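Local coordinates for nitrate transport protein (Xanthomonas axonopodis pv. citri, PDB 3KSX), which probably serves as the periplasmic binding protein of an ABC importer, capturing alkanesulfonates for uptake, and is seen here with MOPS bound, at residues 132-138 / 160-166. Numbering follows the deposited sequence.
Sequences KRIAFQK and ITPLYLS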
loop_
_atom_site.group_PDB
_atom_site.type_symbol
_atom_site.label_atom_id
_atom_site.label_comp_id
_atom_site.label_asym_id
_atom_site.label_seq_id
_atom_site.Cartn_x
_atom_site.Cartn_y
_atom_site.Cartn_z
ATOM N N LYS A 132 -21.963 10.483 -5.546
ATOM C CA LYS A 132 -21.113 11.316 -4.703
ATOM C C LYS A 132 -19.648 11.376 -5.214
ATOM O O LYS A 132 -19.204 10.490 -5.945
ATOM C CB LYS A 132 -21.109 10.793 -3.277
ATOM C CG LYS A 132 -22.460 10.629 -2.632
ATOM C CD LYS A 132 -23.111 11.922 -2.389
ATOM C CE LYS A 132 -24.389 11.607 -1.656
ATOM N NZ LYS A 132 -25.502 12.371 -2.207
ATOM N N ARG A 133 -18.941 12.417 -4.778
ATOM C CA ARG A 133 -17.559 12.717 -5.155
ATOM C C ARG A 133 -16.692 12.038 -4.121
ATOM O O ARG A 133 -16.757 12.361 -2.950
ATOM C CB ARG A 133 -17.336 14.211 -5.068
ATOM C CG ARG A 133 -17.934 14.914 -6.198
ATOM C CD ARG A 133 -17.528 16.336 -6.159
ATOM N NE ARG A 133 -17.991 16.837 -7.443
ATOM C CZ ARG A 133 -17.474 17.864 -8.105
ATOM N NH1 ARG A 133 -16.439 18.555 -7.608
ATOM N NH2 ARG A 133 -18.011 18.184 -9.287
ATOM N N ILE A 134 -15.937 11.060 -4.588
ATOM C CA ILE A 134 -15.092 10.237 -3.721
ATOM C C ILE A 134 -13.618 10.398 -4.093
ATOM O O ILE A 134 -13.219 10.064 -5.232
ATOM C CB ILE A 134 -15.510 8.785 -3.826
ATOM C CG1 ILE A 134 -17.053 8.622 -3.715
ATOM C CG2 ILE A 134 -14.762 7.934 -2.828
ATOM C CD1 ILE A 134 -17.446 7.140 -3.682
ATOM N N ALA A 135 -12.811 10.891 -3.167
ATOM C CA ALA A 135 -11.357 11.098 -3.307
ATOM C C ALA A 135 -10.635 9.758 -3.086
ATOM O O ALA A 135 -10.960 9.004 -2.140
ATOM C CB ALA A 135 -10.876 12.047 -2.188
ATOM N N PHE A 136 -9.643 9.475 -3.912
ATOM C CA PHE A 136 -8.707 8.325 -3.634
ATOM C C PHE A 136 -7.537 8.420 -4.566
ATOM O O PHE A 136 -7.619 9.082 -5.605
ATOM C CB PHE A 136 -9.344 6.899 -3.822
ATOM C CG PHE A 136 -10.037 6.689 -5.183
ATOM C CD1 PHE A 136 -9.373 5.947 -6.213
ATOM C CD2 PHE A 136 -11.308 7.195 -5.446
ATOM C CE1 PHE A 136 -9.984 5.728 -7.423
ATOM C CE2 PHE A 136 -11.957 6.972 -6.708
ATOM C CZ PHE A 136 -11.245 6.260 -7.686
ATOM N N GLN A 137 -6.468 7.715 -4.228
ATOM C CA GLN A 137 -5.339 7.653 -5.157
ATOM C C GLN A 137 -5.631 6.659 -6.264
ATOM O O GLN A 137 -5.838 5.480 -6.014
ATOM C CB GLN A 137 -4.101 7.260 -4.341
ATOM C CG GLN A 137 -2.891 6.910 -5.206
ATOM C CD GLN A 137 -2.228 8.132 -5.802
ATOM O OE1 GLN A 137 -1.963 9.110 -5.132
ATOM N NE2 GLN A 137 -1.875 8.029 -7.083
ATOM N N LYS A 138 -5.636 7.139 -7.500
ATOM C CA LYS A 138 -5.885 6.273 -8.668
ATOM C C LYS A 138 -4.846 5.142 -8.703
ATOM O O LYS A 138 -3.644 5.406 -8.571
ATOM C CB LYS A 138 -5.748 7.115 -9.949
ATOM C CG LYS A 138 -6.113 6.275 -11.161
ATOM C CD LYS A 138 -5.749 7.003 -12.439
ATOM C CE LYS A 138 -6.847 6.741 -13.436
ATOM N NZ LYS A 138 -6.622 7.463 -14.740
ATOM N N ILE A 160 -20.227 6.778 -9.317
ATOM C CA ILE A 160 -19.641 7.709 -8.326
ATOM C C ILE A 160 -18.751 8.641 -9.127
ATOM O O ILE A 160 -18.410 8.329 -10.267
ATOM C CB ILE A 160 -18.927 7.019 -7.140
ATOM C CG1 ILE A 160 -17.731 6.165 -7.570
ATOM C CG2 ILE A 160 -19.877 6.061 -6.375
ATOM C CD1 ILE A 160 -16.484 6.934 -7.801
ATOM N N THR A 161 -18.378 9.784 -8.570
ATOM C CA THR A 161 -17.466 10.657 -9.231
ATOM C C THR A 161 -16.072 10.634 -8.591
ATOM O O THR A 161 -15.958 11.104 -7.475
ATOM C CB THR A 161 -18.000 12.020 -9.114
ATOM O OG1 THR A 161 -19.170 12.060 -9.908
ATOM C CG2 THR A 161 -17.038 13.025 -9.576
ATOM N N PRO A 162 -15.022 10.099 -9.282
ATOM C CA PRO A 162 -13.702 9.981 -8.570
ATOM C C PRO A 162 -12.969 11.332 -8.486
ATOM O O PRO A 162 -12.995 12.111 -9.412
ATOM C CB PRO A 162 -12.948 8.977 -9.451
ATOM C CG PRO A 162 -13.493 9.304 -10.899
ATOM C CD PRO A 162 -14.983 9.377 -10.596
ATOM N N LEU A 163 -12.361 11.658 -7.368
ATOM C CA LEU A 163 -11.407 12.724 -7.331
ATOM C C LEU A 163 -10.046 12.033 -7.076
ATOM O O LEU A 163 -9.727 11.573 -5.953
ATOM C CB LEU A 163 -11.802 13.776 -6.259
ATOM C CG LEU A 163 -13.254 14.237 -6.262
ATOM C CD1 LEU A 163 -13.588 15.061 -5.034
ATOM C CD2 LEU A 163 -13.659 14.998 -7.540
ATOM N N TYR A 164 -9.259 11.926 -8.141
ATOM C CA TYR A 164 -7.974 11.296 -8.056
ATOM C C TYR A 164 -6.983 12.182 -7.349
ATOM O O TYR A 164 -6.486 13.098 -7.964
ATOM C CB TYR A 164 -7.490 10.955 -9.464
ATOM C CG TYR A 164 -8.388 10.016 -10.203
ATOM C CD1 TYR A 164 -8.753 8.799 -9.655
ATOM C CD2 TYR A 164 -8.906 10.358 -11.445
ATOM C CE1 TYR A 164 -9.537 7.902 -10.361
ATOM C CE2 TYR A 164 -9.737 9.472 -12.139
ATOM C CZ TYR A 164 -10.033 8.265 -11.597
ATOM O OH TYR A 164 -10.852 7.438 -12.287
ATOM N N LEU A 165 -6.714 11.941 -6.064
ATOM C CA LEU A 165 -5.865 12.772 -5.257
ATOM C C LEU A 165 -4.924 11.944 -4.412
ATOM O O LEU A 165 -5.344 10.935 -3.881
ATOM C CB LEU A 165 -6.733 13.607 -4.333
ATOM C CG LEU A 165 -7.612 14.655 -5.044
ATOM C CD1 LEU A 165 -8.584 15.220 -4.036
ATOM C CD2 LEU A 165 -6.751 15.795 -5.684
ATOM N N SER A 166 -3.669 12.384 -4.331
ATOM C CA SER A 166 -2.739 11.827 -3.344
ATOM C C SER A 166 -3.215 11.945 -1.919
ATOM O O SER A 166 -4.031 12.764 -1.589
ATOM C CB SER A 166 -1.345 12.502 -3.490
ATOM O OG SER A 166 -1.421 13.821 -3.014
#
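Tyr164 turns an edge toward the face of the Phe136 ring in an offset T-shaped stack, planes at 82° and centroids 5.4 Å apart. Over one face of Tyr164 runs the Lys138 side chain: its CE makes a CH-pi contact 4.2 Å from the ring centroid, and NZ reaches on to an off-centre cation-pi position. CG anti to the backbone N (chi1 -175°) and a bend at chi3 (-141°) bring the end of the lysine over the phenol. Pro162 lies alongside Phe136, its CB 3.5 Å from Phe136 CE2, while from helix 141-152 the His143 ring meets that ring and Leu146 also touches the Phe136 side chain. Strands 133-136 and 161-164 are the parallel pair of a beta-alpha-beta unit whose crossover is helix 141-152; strand 161-164 forms one margin of a five-stranded mixed sheet, in one lobe of this periplasmic-binding-protein fold. Five backbone hydrogen bonds link the two segments in alternating directions, from Thr161 N to Lys132 O through to Leu165 N to Phe136 O (3.0 Å). On the helix 141-152 side, Ile134 CD1 packs 3.8 Å from Ile160 CB. The other face carries Arg133, Thr161, Ala135 and Leu163, with Arg133 CB 3.8 Å from Leu163 CD1. Beyond the strands, Gln137 OE1 comes 3.3 Å from Ser166 CA and accepts a hydrogen bond from Gln70, near the bound MOPS; Ser166 N-caps helix 167-175 through a weak bond to Asn169 N.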